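Local coordinates for Non-structural polyprotein (Sindbis virus, PDB 4GUA) that carries, as an uncleaved nsP2-nsP3 precursor, the cysteine protease that probably processes the viral polyprotein, together with a macro domain and a zinc-binding domain, at residues A[283-288]-A[307-312]; A[287-292]-A[473-478]; A[321-326]-A[653-658]. All blocks are in the same frame, centred on the assembly; numbering follows the deposited sequence.

Contact 1 of 3, residues A[283-288]-A[307-312]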
loop_
_atom_site.group_PDB
_atom_site.type_symbol
_atom_site.label_atom_id
_atom_site.label_comp_id
_atom_site.label_asym_id
_atom_site.label_seq_id
_atom_site.Cartn_x
_atom_site.Cartn_y
_atom_site.Cartn_z
ATOM N N ALA A 283 6.217 -2.036 4.072
ATOM C CA ALA A 283 7.224 -1.885 5.119
ATOM C C ALA A 283 8.506 -1.317 4.525
ATOM O O ALA A 283 9.158 -0.454 5.110
ATOM C CB ALA A 283 7.500 -3.219 5.773
ATOM N N LEU A 284 8.844 -1.804 3.340
ATOM C CA LEU A 284 10.061 -1.405 2.655
ATOM C C LEU A 284 9.947 0.056 2.253
ATOM O O LEU A 284 10.895 0.827 2.378
ATOM C CB LEU A 284 10.263 -2.289 1.427
ATOM C CG LEU A 284 11.603 -2.189 0.707
ATOM C CD1 LEU A 284 12.776 -2.290 1.663
ATOM C CD2 LEU A 284 11.667 -3.290 -0.318
ATOM N N ALA A 285 8.764 0.426 1.786
ATOM C CA ALA A 285 8.502 1.772 1.301
ATOM C C ALA A 285 8.550 2.776 2.448
ATOM O O ALA A 285 8.925 3.930 2.259
ATOM C CB ALA A 285 7.152 1.824 0.622
ATOM N N ARG A 286 8.148 2.341 3.636
ATOM C CA ARG A 286 8.133 3.231 4.785
ATOM C C ARG A 286 9.536 3.815 5.029
ATOM O O ARG A 286 9.681 4.893 5.613
ATOM C CB ARG A 286 7.626 2.503 6.045
ATOM C CG ARG A 286 6.336 3.109 6.576
ATOM C CD ARG A 286 5.784 2.509 7.880
ATOM N NE ARG A 286 6.262 1.181 8.265
ATOM C CZ ARG A 286 5.683 0.036 7.914
ATOM N NH1 ARG A 286 4.615 0.030 7.125
ATOM N NH2 ARG A 286 6.186 -1.115 8.336
ATOM N N LYS A 287 10.565 3.103 4.574
ATOM C CA LYS A 287 11.951 3.518 4.796
ATOM C C LYS A 287 12.467 4.584 3.823
ATOM O O LYS A 287 13.586 5.080 3.989
ATOM C CB LYS A 287 12.876 2.302 4.720
ATOM C CG LYS A 287 12.580 1.235 5.747
ATOM C CD LYS A 287 13.515 0.048 5.616
ATOM C CE LYS A 287 13.155 -1.049 6.613
ATOM N NZ LYS A 287 13.154 -0.568 8.017
ATOM N N PHE A 288 11.670 4.929 2.814
ATOM C CA PHE A 288 12.119 5.843 1.755
ATOM C C PHE A 288 11.206 7.045 1.603
ATOM O O PHE A 288 10.022 6.985 1.929
ATOM C CB PHE A 288 12.209 5.113 0.414
ATOM C CG PHE A 288 13.268 4.052 0.369
ATOM C CD1 PHE A 288 13.029 2.790 0.892
ATOM C CD2 PHE A 288 14.498 4.314 -0.211
ATOM C CE1 PHE A 288 14.005 1.809 0.852
ATOM C CE2 PHE A 288 15.478 3.339 -0.259
ATOM C CZ PHE A 288 15.233 2.085 0.274
ATOM N N LEU A 307 10.558 -1.933 -9.087
ATOM C CA LEU A 307 10.224 -0.980 -8.033
ATOM C C LEU A 307 11.408 -0.074 -7.692
ATOM O O LEU A 307 12.524 -0.536 -7.474
ATOM C CB LEU A 307 9.787 -1.727 -6.775
ATOM C CG LEU A 307 8.582 -2.656 -6.930
ATOM C CD1 LEU A 307 8.352 -3.443 -5.648
ATOM C CD2 LEU A 307 7.334 -1.878 -7.317
ATOM N N ILE A 308 11.151 1.226 -7.655
ATOM C CA ILE A 308 12.179 2.214 -7.359
ATOM C C ILE A 308 11.919 2.931 -6.031
ATOM O O ILE A 308 11.023 3.754 -5.925
ATOM C CB ILE A 308 12.225 3.244 -8.503
ATOM C CG1 ILE A 308 12.458 2.514 -9.829
ATOM C CG2 ILE A 308 13.311 4.277 -8.262
ATOM C CD1 ILE A 308 12.244 3.359 -11.052
ATOM N N PHE A 309 12.714 2.604 -5.019
ATOM C CA PHE A 309 12.664 3.276 -3.723
ATOM C C PHE A 309 13.755 4.350 -3.669
ATOM O O PHE A 309 14.935 4.038 -3.815
ATOM C CB PHE A 309 12.888 2.252 -2.601
ATOM C CG PHE A 309 11.916 1.105 -2.621
ATOM C CD1 PHE A 309 12.135 0.006 -3.433
ATOM C CD2 PHE A 309 10.785 1.117 -1.823
ATOM C CE1 PHE A 309 11.233 -1.058 -3.457
ATOM C CE2 PHE A 309 9.882 0.056 -1.840
ATOM C CZ PHE A 309 10.110 -1.030 -2.658
ATOM N N ARG A 310 13.372 5.606 -3.443
ATOM C CA ARG A 310 14.317 6.721 -3.545
ATOM C C ARG A 310 14.615 7.379 -2.199
ATOM O O ARG A 310 13.692 7.714 -1.450
ATOM C CB ARG A 310 13.758 7.797 -4.474
ATOM C CG ARG A 310 13.641 7.403 -5.926
ATOM C CD ARG A 310 13.116 8.571 -6.752
ATOM N NE ARG A 310 12.774 8.159 -8.106
ATOM C CZ ARG A 310 13.670 7.911 -9.054
ATOM N NH1 ARG A 310 14.968 8.033 -8.795
ATOM N NH2 ARG A 310 13.276 7.539 -10.261
ATOM N N GLN A 311 15.901 7.627 -1.938
ATOM C CA GLN A 311 16.327 8.328 -0.728
ATOM C C GLN A 311 15.998 7.627 0.586
ATOM O O GLN A 311 15.014 7.969 1.251
ATOM C CB GLN A 311 15.760 9.741 -0.699
ATOM C CG GLN A 311 16.287 10.642 -1.783
ATOM C CD GLN A 311 15.714 12.035 -1.667
ATOM O OE1 GLN A 311 16.425 12.984 -1.350
ATOM N NE2 GLN A 311 14.410 12.164 -1.912
ATOM N N LEU A 312 16.808 6.631 0.942
ATOM C CA LEU A 312 16.591 5.878 2.174
ATOM C C LEU A 312 17.010 6.688 3.388
ATOM O O LEU A 312 18.181 7.016 3.537
ATOM C CB LEU A 312 17.475 4.629 2.145
ATOM C CG LEU A 312 17.715 3.897 3.471
ATOM C CD1 LEU A 312 16.507 3.065 3.839
ATOM C CD2 LEU A 312 18.955 3.029 3.382
#
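The return from helix 275-286 into the edge hairpin of a seven-stranded sheet, whose order matches the methyltransferase-like fold, brings F288 against F309 and L312. F288 and L312 face each other as an antiparallel non-hydrogen-bonded pair, CA to CA 4.5 Å, with both side chains on the same face of the sheet. The F288 ring lies between the two neighbours. Over the centre of one face sits F309 CB, a CH-pi contact 3.3 Å from the ring centroid; over the opposite face L312 CD1 stands nearer the rim, 4.2 Å from that centroid. R310 O lies at the edge of the ring, in its plane. The two phenylalanine rings meet obliquely, centroids 5.3 Å apart and planes at 46°. F309 in turn reaches the last turn of the helix. L284, with CG anti to the backbone N (chi1 -170°), sets that carbon over the F309 face, 4.1 Å from the ring centroid, and its CD2 approaches F309 CZ at 3.6 Å. A285 CB touches F309 CE2 from the same helix. K287 contributes its aliphatic base, CB lying 3.8 Å from L312 CD1, while NZ is hydrogen-bonded to N314 OD1 and E513 O. Helix 237-257 adds L256 to F288, and V267 and V291 border F309. No hydrogen bond crosses between the two segments: the contact is buried and almost wholly apolar, and holds helix to hairpin by dispersion and CH-pi contacts.

Contact 2 of 3, residues A[287-292]-A[473-478]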
loop_
_atom_site.group_PDB
_atom_site.type_symbol
_atom_site.label_atom_id
_atom_site.label_comp_id
_atom_site.label_asym_id
_atom_site.label_seq_id
_atom_site.Cartn_x
_atom_site.Cartn_y
_atom_site.Cartn_z
ATOM N N LYS A 287 10.565 3.103 4.574
ATOM C CA LYS A 287 11.951 3.518 4.796
ATOM C C LYS A 287 12.467 4.584 3.823
ATOM O O LYS A 287 13.586 5.080 3.989
ATOM C CB LYS A 287 12.876 2.302 4.720
ATOM C CG LYS A 287 12.580 1.235 5.747
ATOM C CD LYS A 287 13.515 0.048 5.616
ATOM C CE LYS A 287 13.155 -1.049 6.613
ATOM N NZ LYS A 287 13.154 -0.568 8.017
ATOM N N PHE A 288 11.670 4.929 2.814
ATOM C CA PHE A 288 12.119 5.843 1.755
ATOM C C PHE A 288 11.206 7.045 1.603
ATOM O O PHE A 288 10.022 6.985 1.929
ATOM C CB PHE A 288 12.209 5.113 0.414
ATOM C CG PHE A 288 13.268 4.052 0.369
ATOM C CD1 PHE A 288 13.029 2.790 0.892
ATOM C CD2 PHE A 288 14.498 4.314 -0.211
ATOM C CE1 PHE A 288 14.005 1.809 0.852
ATOM C CE2 PHE A 288 15.478 3.339 -0.259
ATOM C CZ PHE A 288 15.233 2.085 0.274
ATOM N N VAL A 289 11.769 8.136 1.094
ATOM C CA VAL A 289 11.020 9.369 0.879
ATOM C C VAL A 289 9.975 9.178 -0.219
ATOM O O VAL A 289 8.819 9.578 -0.069
ATOM C CB VAL A 289 11.961 10.523 0.470
ATOM C CG1 VAL A 289 11.176 11.800 0.269
ATOM C CG2 VAL A 289 13.025 10.741 1.525
ATOM N N ARG A 290 10.394 8.549 -1.314
ATOM C CA ARG A 290 9.519 8.275 -2.451
ATOM C C ARG A 290 9.637 6.825 -2.890
ATOM O O ARG A 290 10.663 6.176 -2.674
ATOM C CB ARG A 290 9.903 9.121 -3.659
ATOM C CG ARG A 290 9.587 10.592 -3.601
ATOM C CD ARG A 290 9.985 11.189 -4.936
ATOM N NE ARG A 290 9.787 12.629 -5.023
ATOM C CZ ARG A 290 8.694 13.215 -5.488
ATOM N NH1 ARG A 290 7.660 12.491 -5.902
ATOM N NH2 ARG A 290 8.637 14.539 -5.531
ATOM N N VAL A 291 8.583 6.319 -3.514
ATOM C CA VAL A 291 8.680 5.062 -4.232
ATOM C C VAL A 291 7.763 5.103 -5.450
ATOM O O VAL A 291 6.612 5.536 -5.364
ATOM C CB VAL A 291 8.363 3.843 -3.327
ATOM C CG1 VAL A 291 7.064 4.043 -2.582
ATOM C CG2 VAL A 291 8.321 2.564 -4.149
ATOM N N SER A 292 8.297 4.647 -6.580
ATOM C CA SER A 292 7.582 4.609 -7.845
ATOM C C SER A 292 7.881 3.271 -8.506
ATOM O O SER A 292 8.385 2.359 -7.854
ATOM C CB SER A 292 8.014 5.755 -8.755
ATOM O OG SER A 292 7.112 5.902 -9.844
ATOM N N ALA A 473 1.675 15.447 0.267
ATOM C CA ALA A 473 0.774 14.968 -0.769
ATOM C C ALA A 473 1.500 14.667 -2.084
ATOM O O ALA A 473 1.256 13.634 -2.708
ATOM C CB ALA A 473 -0.336 15.985 -1.004
ATOM N N LEU A 474 2.383 15.571 -2.505
ATOM C CA LEU A 474 2.950 15.514 -3.855
ATOM C C LEU A 474 4.237 14.706 -3.989
ATOM O O LEU A 474 4.728 14.507 -5.097
ATOM C CB LEU A 474 3.147 16.929 -4.407
ATOM C CG LEU A 474 1.831 17.585 -4.828
ATOM C CD1 LEU A 474 1.974 19.084 -4.940
ATOM C CD2 LEU A 474 1.370 17.007 -6.154
ATOM N N ASP A 475 4.787 14.245 -2.873
ATOM C CA ASP A 475 5.850 13.247 -2.927
ATOM C C ASP A 475 5.239 11.952 -3.456
ATOM O O ASP A 475 5.927 11.077 -3.984
ATOM C CB ASP A 475 6.433 13.009 -1.537
ATOM C CG ASP A 475 7.309 14.153 -1.066
ATOM O OD1 ASP A 475 7.587 15.068 -1.872
ATOM O OD2 ASP A 475 7.721 14.129 0.116
ATOM N N ARG A 476 3.920 11.873 -3.322
ATOM C CA ARG A 476 3.134 10.703 -3.685
ATOM C C ARG A 476 2.686 10.766 -5.147
ATOM O O ARG A 476 1.717 10.114 -5.526
ATOM C CB ARG A 476 1.942 10.551 -2.740
ATOM C CG ARG A 476 2.244 9.776 -1.456
ATOM C CD ARG A 476 3.537 8.993 -1.533
ATOM N NE ARG A 476 4.052 8.616 -0.219
ATOM C CZ ARG A 476 5.155 7.900 -0.036
ATOM N NH1 ARG A 476 5.844 7.461 -1.076
ATOM N NH2 ARG A 476 5.565 7.608 1.185
ATOM N N THR A 477 3.307 11.648 -5.930
ATOM C CA THR A 477 3.130 11.635 -7.382
ATOM C C THR A 477 4.466 11.453 -8.117
ATOM O O THR A 477 5.531 11.433 -7.502
ATOM C CB THR A 477 2.506 12.955 -7.881
ATOM O OG1 THR A 477 3.459 14.019 -7.754
ATOM C CG2 THR A 477 1.251 13.293 -7.095
ATOM N N ASP A 478 4.395 11.311 -9.437
ATOM C CA ASP A 478 5.582 11.278 -10.293
ATOM C C ASP A 478 5.860 12.623 -10.965
ATOM O O ASP A 478 6.751 12.733 -11.796
ATOM C CB ASP A 478 5.439 10.192 -11.353
ATOM C CG ASP A 478 5.546 8.800 -10.771
ATOM O OD1 ASP A 478 6.283 8.630 -9.777
ATOM O OD2 ASP A 478 4.891 7.878 -11.305
#
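The guanidinium of R290 lies over the backbone of D475 rather than meeting its carboxylate head-on. D475 CA sits over one face of the group, toward the rim, and NH2 is 3.8 Å from D475 OD1, a long salt bridge in which the oxygen stands well out of the guanidinium plane and no N-H points at it. In that plane, at the edge, T477 O lies 2.9 Å from R290 NH1. The arginine chain, extended from CG to NE, spans to the far segment. D475 has stronger partners elsewhere, Y346 for OD1 and K501 for OD2. V289 and R290 form a classic beta bulge opposite R310 in the edge strand of the methyltransferase-like sheet, while L474 to T477 make a type I turn leaving helix 463-474 of the macro domain. T477 OG1 donates to L474 O within this turn. R476 is bent at chi2; V289 O lies over one face of its guanidinium, and R476 NH1 comes 3.9 Å from V291 CG1. Farther along, S292 OG donates to D478 OD1 at 2.9 Å, meeting the oxygen on its syn side, 25° out of the carboxylate plane.

Contact 3 of 3, residues A[321-326]-A[653-658]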
loop_
_atom_site.group_PDB
_atom_site.type_symbol
_atom_site.label_atom_id
_atom_site.label_comp_id
_atom_site.label_asym_id
_atom_site.label_seq_id
_atom_site.Cartn_x
_atom_site.Cartn_y
_atom_site.Cartn_z
ATOM N N THR A 321 0.991 5.129 2.227
ATOM C CA THR A 321 -0.232 4.545 1.695
ATOM C C THR A 321 -0.041 4.274 0.208
ATOM O O THR A 321 0.607 5.059 -0.480
ATOM C CB THR A 321 -1.442 5.467 1.939
ATOM O OG1 THR A 321 -1.277 6.698 1.220
ATOM C CG2 THR A 321 -1.583 5.770 3.426
ATOM N N PRO A 322 -0.573 3.142 -0.288
ATOM C CA PRO A 322 -0.259 2.777 -1.671
ATOM C C PRO A 322 -1.173 3.384 -2.734
ATOM O O PRO A 322 -1.429 2.723 -3.738
ATOM C CB PRO A 322 -0.465 1.264 -1.659
ATOM C CG PRO A 322 -1.613 1.088 -0.706
ATOM C CD PRO A 322 -1.406 2.123 0.373
ATOM N N HIS A 323 -1.590 4.631 -2.577
ATOM C CA HIS A 323 -2.509 5.225 -3.536
ATOM C C HIS A 323 -1.742 5.459 -4.819
ATOM O O HIS A 323 -2.121 4.996 -5.899
ATOM C CB HIS A 323 -3.079 6.525 -2.993
ATOM C CG HIS A 323 -3.911 6.345 -1.762
ATOM N ND1 HIS A 323 -3.363 6.186 -0.507
ATOM C CD2 HIS A 323 -5.254 6.312 -1.594
ATOM C CE1 HIS A 323 -4.333 6.054 0.380
ATOM N NE2 HIS A 323 -5.489 6.128 -0.253
ATOM N N HIS A 324 -0.648 6.195 -4.676
ATOM C CA HIS A 324 0.213 6.527 -5.792
ATOM C C HIS A 324 0.744 5.283 -6.476
ATOM O O HIS A 324 0.548 5.091 -7.666
ATOM C CB HIS A 324 1.389 7.351 -5.303
ATOM C CG HIS A 324 2.456 7.533 -6.331
ATOM N ND1 HIS A 324 3.783 7.271 -6.076
ATOM C CD2 HIS A 324 2.393 7.941 -7.620
ATOM C CE1 HIS A 324 4.493 7.516 -7.164
ATOM N NE2 HIS A 324 3.674 7.924 -8.114
ATOM N N LEU A 325 1.421 4.438 -5.711
ATOM C CA LEU A 325 2.070 3.273 -6.279
ATOM C C LEU A 325 1.060 2.364 -6.977
ATOM O O LEU A 325 1.322 1.865 -8.068
ATOM C CB LEU A 325 2.818 2.505 -5.190
ATOM C CG LEU A 325 3.803 1.452 -5.687
ATOM C CD1 LEU A 325 4.790 2.050 -6.676
ATOM C CD2 LEU A 325 4.532 0.828 -4.515
ATOM N N ASN A 326 -0.106 2.171 -6.366
ATOM C CA ASN A 326 -1.158 1.384 -7.004
ATOM C C ASN A 326 -1.493 1.941 -8.376
ATOM O O ASN A 326 -1.526 1.209 -9.363
ATOM C CB ASN A 326 -2.429 1.380 -6.157
ATOM C CG ASN A 326 -2.345 0.438 -4.981
ATOM O OD1 ASN A 326 -1.273 -0.067 -4.639
ATOM N ND2 ASN A 326 -3.484 0.202 -4.343
ATOM N N LEU A 653 -2.444 13.046 8.728
ATOM C CA LEU A 653 -2.231 13.750 7.468
ATOM C C LEU A 653 -2.058 12.911 6.182
ATOM O O LEU A 653 -1.761 13.469 5.128
ATOM C CB LEU A 653 -1.072 14.728 7.645
ATOM C CG LEU A 653 -1.312 15.682 8.817
ATOM C CD1 LEU A 653 -0.122 16.593 9.023
ATOM C CD2 LEU A 653 -2.577 16.497 8.590
ATOM N N PHE A 654 -2.197 11.590 6.254
ATOM C CA PHE A 654 -2.087 10.778 5.039
ATOM C C PHE A 654 -3.408 10.747 4.266
ATOM O O PHE A 654 -4.422 11.256 4.736
ATOM C CB PHE A 654 -1.623 9.350 5.355
ATOM C CG PHE A 654 -2.560 8.589 6.255
ATOM C CD1 PHE A 654 -3.666 7.939 5.733
ATOM C CD2 PHE A 654 -2.324 8.508 7.619
ATOM C CE1 PHE A 654 -4.525 7.237 6.554
ATOM C CE2 PHE A 654 -3.179 7.801 8.443
ATOM C CZ PHE A 654 -4.279 7.166 7.911
ATOM N N ASN A 655 -3.393 10.114 3.097
ATOM C CA ASN A 655 -4.558 10.089 2.216
ATOM C C ASN A 655 -5.705 9.235 2.779
ATOM O O ASN A 655 -5.553 8.021 2.982
ATOM C CB ASN A 655 -4.141 9.580 0.837
ATOM C CG ASN A 655 -5.195 9.826 -0.220
ATOM O OD1 ASN A 655 -6.396 9.816 0.061
ATOM N ND2 ASN A 655 -4.749 10.050 -1.447
ATOM N N PRO A 656 -6.854 9.878 3.052
ATOM C CA PRO A 656 -8.050 9.299 3.686
ATOM C C PRO A 656 -8.856 8.351 2.803
ATOM O O PRO A 656 -9.581 7.506 3.336
ATOM C CB PRO A 656 -8.885 10.525 4.029
ATOM C CG PRO A 656 -8.503 11.525 3.011
ATOM C CD PRO A 656 -7.059 11.293 2.700
ATOM N N HIS A 657 -8.754 8.504 1.484
ATOM C CA HIS A 657 -9.492 7.650 0.556
ATOM C C HIS A 657 -9.035 6.198 0.606
ATOM O O HIS A 657 -7.886 5.903 0.924
ATOM C CB HIS A 657 -9.338 8.150 -0.879
ATOM C CG HIS A 657 -10.057 9.431 -1.153
ATOM N ND1 HIS A 657 -11.311 9.703 -0.649
ATOM C CD2 HIS A 657 -9.696 10.518 -1.875
ATOM C CE1 HIS A 657 -11.690 10.903 -1.045
ATOM N NE2 HIS A 657 -10.728 11.419 -1.790
ATOM N N THR A 658 -9.948 5.292 0.284
ATOM C CA THR A 658 -9.587 3.904 0.073
ATOM C C THR A 658 -8.676 3.843 -1.150
ATOM O O THR A 658 -9.034 4.339 -2.221
ATOM C CB THR A 658 -10.833 3.041 -0.205
ATOM O OG1 THR A 658 -11.752 3.135 0.892
ATOM C CG2 THR A 658 -10.443 1.587 -0.422
#
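H323 of helix 323-333 receives the side chain of N655 flat against its imidazole. Ring and amide planes differ by only 4°, with N655 CG 3.7 Å above the middle of the ring; N655 CB makes a CH-pi contact with the same face. H323 NE2 donates to H657 O at 2.7 Å in an almost straight bond, 178° at the hydrogen; the oxygen lies in the ring plane, although the donor stands above the carbonyl plane. At the other nitrogen, H323 ND1 and T321 OG1 are hydrogen-bonded at 2.8 Å. N655 CG is anti to its backbone N (chi1 -166°), and OD1 accepts from H657 N at 3.1 Å in an Asx turn, while ND2 is hydrogen-bonded to D436 OD1 in the macro-domain helix 420-440. T321 CG2 meets F654 CD1 at 3.8 Å, the side chains crossing at about a right angle. The F654 side chain is about 11 Å from the zinc ion of the nsP3 zinc-binding domain. With both nitrogens bonded and the amide stacked on one face, the imidazole is fixed in rotation, and its bond to H657 O joins helix to loop. If the ring is neutral, ND1 would accept from T321 OG1, since NE2 carries a proton.

From the N terminus, contact 1 closes a short loop: strand 305-312 returns, through the hairpin with 288-294, to the end of helix 275-286. Contact 2 starts where contact 1 does, sharing K287 and F288, but reaches far along the chain to the macro domain. Contact 3 opens after contact 1 has closed, while contact 2 is still open, and ends in the zinc-binding domain; contacts 2 and 3 therefore cross. Contacts 1 and 2 adjoin within one sheet, where R310 N probably bonds to R290 O. H324, in the 321-326 segment, packs on R476 and D478 of contact 2. Contact 1 is internal to the methyltransferase-like domain; contact 2 ties it to the macro domain and contact 3 to the zinc-binding domain.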